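Local coordinates for putative exported protein (Bordetella pertussis Tohama I, PDB 2PFZ) that binds pyroglutamic acid as an extracytoplasmic solute receptor, probably delivering it to a tripartite ATP-independent periplasmic transporter, at residues 79-91 with 198-210. Numbering follows the deposited sequence.
Sequences DGLPFLATGYDAS and FYDTEAWLPKNAV
Leu205 packs its two methyl groups against the backbone at Ala85 and Gly87 and the ring of Tyr88. Leu205 CB lies 3.7 Å from Ser91 OG. With chi1 at -72° CG swings away from the carbonyl carbon, and the fork sends the two methyls to different partners. CD1 faces the backbone ahead of helix 88-107, touching Ala85 O and the N of the N-cap residue Gly87, a buried N that has no polar partner. Leu205 CD2 sits over the centre of one face of the Tyr88 ring, 3.7 Å from its centroid, a CH-pi contact. Leu205's own backbone is held through water: one links its N to Ala85 O, another its O to Ser91 OG.

One residue back, Trp204 takes Gly80 CA over its five-membered ring, while its NE1 hydrogen-bonds Tyr144 OH of the ligand pocket. Ala203 O receives a fairly straight hydrogen bond from Phe83 N (2.9 Å, 161° at the hydrogen), in the carbonyl plane. Phe83 lays a ring face over Ala203 CA.

At the start of 79-91, Asp79 OD2 takes Lys207 NZ at 2.7 Å on its anti lone pair, a salt bridge, and a weak hydrogen bond from Lys207 N. Bends at chi3 (-62°) and chi4 (-55°) fold the Lys207 chain so that NZ meets the carboxylate; Gln98 and a water also bind it.

This stretch of 198-210 crosses between the two lobes of the periplasmic binding protein fold, from strand 197-199 to strand 207-213, with Pro206 against the bound pyroglutamic acid. Trp240 of helix 222-256 touches Tyr88, Ser91 and Lys207, and helix 266-287 meets Pro82 and Phe83.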
loop_
_atom_site.group_PDB
_atom_site.type_symbol
_atom_site.label_atom_id
_atom_site.label_comp_id
_atom_site.label_asym_id
_atom_site.label_seq_id
_atom_site.Cartn_x
_atom_site.Cartn_y
_atom_site.Cartn_z
ATOM N N ASP A 79 -0.294 0.029 -9.138
ATOM C CA ASP A 79 -1.433 0.255 -8.229
ATOM C C ASP A 79 -1.438 1.630 -7.520
ATOM O O ASP A 79 -2.318 1.896 -6.696
ATOM C CB ASP A 79 -1.626 -0.925 -7.251
ATOM C CG ASP A 79 -0.582 -0.983 -6.147
ATOM O OD1 ASP A 79 0.056 0.047 -5.808
ATOM O OD2 ASP A 79 -0.444 -2.084 -5.558
ATOM N N GLY A 80 -0.471 2.488 -7.865
ATOM C CA GLY A 80 -0.450 3.861 -7.367
ATOM C C GLY A 80 -0.873 4.870 -8.413
ATOM O O GLY A 80 -0.890 6.080 -8.142
ATOM N N LEU A 81 -1.147 4.417 -9.636
ATOM C CA LEU A 81 -1.585 5.362 -10.689
ATOM C C LEU A 81 -3.008 5.811 -10.364
ATOM O O LEU A 81 -3.846 4.948 -10.123
ATOM C CB LEU A 81 -1.567 4.668 -12.056
ATOM C CG LEU A 81 -0.184 4.251 -12.559
ATOM C CD1 LEU A 81 -0.332 3.494 -13.902
ATOM C CD2 LEU A 81 0.758 5.456 -12.700
ATOM N N PRO A 82 -3.280 7.141 -10.307
ATOM C CA PRO A 82 -4.663 7.576 -9.967
ATOM C C PRO A 82 -5.697 7.361 -11.069
ATOM O O PRO A 82 -5.392 7.381 -12.270
ATOM C CB PRO A 82 -4.535 9.088 -9.666
ATOM C CG PRO A 82 -3.237 9.502 -10.164
ATOM C CD PRO A 82 -2.354 8.280 -10.463
ATOM N N PHE A 83 -6.921 7.115 -10.635
ATOM C CA PHE A 83 -8.060 6.972 -11.534
ATOM C C PHE A 83 -7.921 5.932 -12.645
ATOM O O PHE A 83 -8.305 6.152 -13.787
ATOM C CB PHE A 83 -8.538 8.371 -11.983
ATOM C CG PHE A 83 -9.187 9.099 -10.847
ATOM C CD1 PHE A 83 -10.530 8.865 -10.565
ATOM C CD2 PHE A 83 -8.448 9.895 -9.990
ATOM C CE1 PHE A 83 -11.139 9.451 -9.482
ATOM C CE2 PHE A 83 -9.092 10.506 -8.876
ATOM C CZ PHE A 83 -10.435 10.261 -8.662
ATOM N N LEU A 84 -7.355 4.796 -12.254
ATOM C CA LEU A 84 -7.235 3.620 -13.091
ATOM C C LEU A 84 -8.081 2.497 -12.485
ATOM O O LEU A 84 -8.798 1.818 -13.221
ATOM C CB LEU A 84 -5.764 3.191 -13.191
ATOM C CG LEU A 84 -5.494 1.923 -13.992
ATOM C CD1 LEU A 84 -5.933 2.063 -15.437
ATOM C CD2 LEU A 84 -4.018 1.626 -13.868
ATOM N N ALA A 85 -8.006 2.311 -11.153
ATOM C CA ALA A 85 -8.784 1.296 -10.468
ATOM C C ALA A 85 -9.198 1.916 -9.149
ATOM O O ALA A 85 -8.382 2.081 -8.232
ATOM C CB ALA A 85 -7.967 -0.023 -10.251
ATOM N N THR A 86 -10.470 2.295 -9.067
ATOM C CA THR A 86 -10.920 3.196 -8.011
ATOM C C THR A 86 -11.948 2.513 -7.098
ATOM O O THR A 86 -12.847 3.151 -6.566
ATOM C CB THR A 86 -11.551 4.462 -8.647
ATOM O OG1 THR A 86 -12.583 4.051 -9.559
ATOM C CG2 THR A 86 -10.492 5.281 -9.408
ATOM N N GLY A 87 -11.804 1.210 -6.908
ATOM C CA GLY A 87 -12.669 0.465 -5.990
ATOM C C GLY A 87 -12.032 -0.882 -5.723
ATOM O O GLY A 87 -11.072 -1.246 -6.400
ATOM N N TYR A 88 -12.573 -1.620 -4.751
ATOM C CA TYR A 88 -12.006 -2.929 -4.373
ATOM C C TYR A 88 -12.032 -3.964 -5.512
ATOM O O TYR A 88 -11.065 -4.694 -5.711
ATOM C CB TYR A 88 -12.668 -3.458 -3.108
ATOM C CG TYR A 88 -12.105 -2.841 -1.844
ATOM C CD1 TYR A 88 -10.904 -3.306 -1.298
ATOM C CD2 TYR A 88 -12.739 -1.755 -1.211
ATOM C CE1 TYR A 88 -10.356 -2.746 -0.133
ATOM C CE2 TYR A 88 -12.195 -1.193 -0.031
ATOM C CZ TYR A 88 -11.001 -1.695 0.485
ATOM O OH TYR A 88 -10.467 -1.166 1.644
ATOM N N ASP A 89 -13.127 -4.046 -6.254
ATOM C CA ASP A 89 -13.199 -5.010 -7.352
ATOM C C ASP A 89 -12.221 -4.673 -8.472
ATOM O O ASP A 89 -11.489 -5.548 -8.980
ATOM C CB ASP A 89 -14.632 -5.098 -7.899
ATOM C CG ASP A 89 -14.739 -6.028 -9.091
ATOM O OD1 ASP A 89 -14.483 -7.231 -8.923
ATOM O OD2 ASP A 89 -15.079 -5.539 -10.186
ATOM N N ALA A 90 -12.202 -3.408 -8.878
ATOM C CA ALA A 90 -11.248 -3.003 -9.922
ATOM C C ALA A 90 -9.827 -3.202 -9.429
ATOM O O ALA A 90 -8.945 -3.635 -10.183
ATOM C CB ALA A 90 -11.486 -1.549 -10.327
ATOM N N SER A 91 -9.591 -2.911 -8.153
ATOM C CA SER A 91 -8.260 -3.088 -7.569
ATOM C C SER A 91 -7.840 -4.568 -7.585
ATOM O O SER A 91 -6.697 -4.884 -7.936
ATOM C CB SER A 91 -8.229 -2.596 -6.119
ATOM O OG SER A 91 -6.942 -2.844 -5.532
ATOM N N PHE A 198 -11.297 15.109 4.971
ATOM C CA PHE A 198 -10.841 14.004 4.126
ATOM C C PHE A 198 -11.783 13.957 2.926
ATOM O O PHE A 198 -12.979 13.676 3.084
ATOM C CB PHE A 198 -10.900 12.683 4.904
ATOM C CG PHE A 198 -10.531 11.466 4.104
ATOM C CD1 PHE A 198 -9.201 11.165 3.840
ATOM C CD2 PHE A 198 -11.517 10.569 3.681
ATOM C CE1 PHE A 198 -8.843 10.015 3.100
ATOM C CE2 PHE A 198 -11.183 9.429 2.950
ATOM C CZ PHE A 198 -9.847 9.135 2.677
ATOM N N TYR A 199 -11.250 14.280 1.757
ATOM C CA TYR A 199 -11.944 14.140 0.487
ATOM C C TYR A 199 -11.793 12.688 0.052
ATOM O O TYR A 199 -10.682 12.228 -0.235
ATOM C CB TYR A 199 -11.317 15.071 -0.546
ATOM C CG TYR A 199 -11.570 16.518 -0.201
ATOM C CD1 TYR A 199 -12.707 17.163 -0.666
ATOM C CD2 TYR A 199 -10.692 17.230 0.619
ATOM C CE1 TYR A 199 -12.958 18.495 -0.319
ATOM C CE2 TYR A 199 -10.928 18.560 0.953
ATOM C CZ TYR A 199 -12.071 19.172 0.483
ATOM O OH TYR A 199 -12.324 20.478 0.807
ATOM N N ASP A 200 -12.924 11.990 0.023
ATOM C CA ASP A 200 -12.993 10.556 -0.272
ATOM C C ASP A 200 -12.878 10.324 -1.782
ATOM O O ASP A 200 -13.810 9.810 -2.428
ATOM C CB ASP A 200 -14.329 10.040 0.274
ATOM C CG ASP A 200 -14.410 8.512 0.382
ATOM O OD1 ASP A 200 -13.363 7.817 0.382
ATOM O OD2 ASP A 200 -15.547 8.018 0.532
ATOM N N THR A 201 -11.722 10.667 -2.345
ATOM C CA THR A 201 -11.517 10.557 -3.793
ATOM C C THR A 201 -11.427 9.121 -4.310
ATOM O O THR A 201 -11.581 8.890 -5.526
ATOM C CB THR A 201 -10.279 11.344 -4.261
ATOM O OG1 THR A 201 -9.114 10.939 -3.517
ATOM C CG2 THR A 201 -10.520 12.847 -4.037
ATOM N N GLU A 202 -11.127 8.173 -3.411
ATOM C CA GLU A 202 -10.971 6.767 -3.809
ATOM C C GLU A 202 -10.111 6.694 -5.070
ATOM O O GLU A 202 -10.393 5.920 -6.008
ATOM C CB GLU A 202 -12.344 6.067 -4.024
ATOM C CG GLU A 202 -13.322 6.240 -2.857
ATOM C CD GLU A 202 -14.550 5.348 -2.970
ATOM O OE1 GLU A 202 -15.217 5.363 -4.032
ATOM O OE2 GLU A 202 -14.831 4.625 -1.984
ATOM N N ALA A 203 -9.016 7.455 -5.064
ATOM C CA ALA A 203 -8.205 7.672 -6.269
ATOM C C ALA A 203 -7.419 6.458 -6.715
ATOM O O ALA A 203 -7.208 6.253 -7.921
ATOM C CB ALA A 203 -7.278 8.922 -6.101
ATOM N N TRP A 204 -6.992 5.649 -5.747
ATOM C CA TRP A 204 -6.308 4.387 -6.050
ATOM C C TRP A 204 -6.366 3.540 -4.794
ATOM O O TRP A 204 -6.789 4.025 -3.743
ATOM C CB TRP A 204 -4.853 4.615 -6.537
ATOM C CG TRP A 204 -3.879 5.135 -5.535
ATOM C CD1 TRP A 204 -3.027 4.389 -4.737
ATOM C CD2 TRP A 204 -3.614 6.504 -5.236
ATOM N NE1 TRP A 204 -2.280 5.229 -3.926
ATOM C CE2 TRP A 204 -2.617 6.533 -4.219
ATOM C CE3 TRP A 204 -4.142 7.722 -5.712
ATOM C CZ2 TRP A 204 -2.125 7.732 -3.682
ATOM C CZ3 TRP A 204 -3.648 8.928 -5.174
ATOM C CH2 TRP A 204 -2.654 8.920 -4.156
ATOM N N LEU A 205 -5.936 2.284 -4.902
ATOM C CA LEU A 205 -5.857 1.397 -3.763
ATOM C C LEU A 205 -4.474 0.731 -3.801
ATOM O O LEU A 205 -4.279 -0.282 -4.468
ATOM C CB LEU A 205 -6.980 0.338 -3.727
ATOM C CG LEU A 205 -8.439 0.723 -3.392
ATOM C CD1 LEU A 205 -9.086 1.399 -4.600
ATOM C CD2 LEU A 205 -9.282 -0.493 -2.982
ATOM N N PRO A 206 -3.527 1.287 -3.048
ATOM C CA PRO A 206 -2.177 0.758 -3.169
ATOM C C PRO A 206 -2.083 -0.527 -2.356
ATOM O O PRO A 206 -2.719 -0.641 -1.311
ATOM C CB PRO A 206 -1.324 1.860 -2.527
ATOM C CG PRO A 206 -2.205 2.477 -1.489
ATOM C CD PRO A 206 -3.648 2.280 -1.965
ATOM N N LYS A 207 -1.286 -1.487 -2.812
ATOM C CA LYS A 207 -1.179 -2.762 -2.079
ATOM C C LYS A 207 0.120 -2.879 -1.305
ATOM O O LYS A 207 1.152 -2.362 -1.730
ATOM C CB LYS A 207 -1.300 -3.955 -3.038
ATOM C CG LYS A 207 -2.625 -4.001 -3.847
ATOM C CD LYS A 207 -2.796 -5.317 -4.661
ATOM C CE LYS A 207 -1.688 -5.480 -5.690
ATOM N NZ LYS A 207 -1.592 -4.281 -6.589
ATOM N N ASN A 208 0.049 -3.560 -0.169
ATOM C CA ASN A 208 1.238 -4.182 0.439
ATOM C C ASN A 208 1.428 -5.574 -0.132
ATOM O O ASN A 208 0.485 -6.156 -0.682
ATOM C CB ASN A 208 1.092 -4.223 1.963
ATOM C CG ASN A 208 1.225 -2.853 2.584
ATOM O OD1 ASN A 208 1.516 -1.873 1.894
ATOM N ND2 ASN A 208 1.004 -2.766 3.888
ATOM N N ALA A 209 2.637 -6.114 -0.003
ATOM C CA ALA A 209 2.919 -7.458 -0.448
ATOM C C ALA A 209 3.822 -8.088 0.583
ATOM O O ALA A 209 4.762 -7.454 1.090
ATOM C CB ALA A 209 3.635 -7.456 -1.806
ATOM N N VAL A 210 3.549 -9.352 0.873
ATOM C CA VAL A 210 4.441 -10.111 1.737
ATOM C C VAL A 210 5.329 -10.952 0.819
ATOM O O VAL A 210 4.830 -11.767 0.036
ATOM C CB VAL A 210 3.655 -10.969 2.726
ATOM C CG1 VAL A 210 4.601 -11.922 3.486
ATOM C CG2 VAL A 210 2.895 -10.052 3.699
HETATM O O HOH W 1 1.427 0.102 -3.534
HETATM O O HOH W 2 -6.270 4.137 -9.611
HETATM O O HOH W 3 -5.666 1.443 -7.753
HETATM O O HOH W 4 -14.783 5.588 -6.583
HETATM O O HOH W 5 -4.085 -3.549 -7.579
HETATM O O HOH W 6 -5.197 -1.114 -6.840
#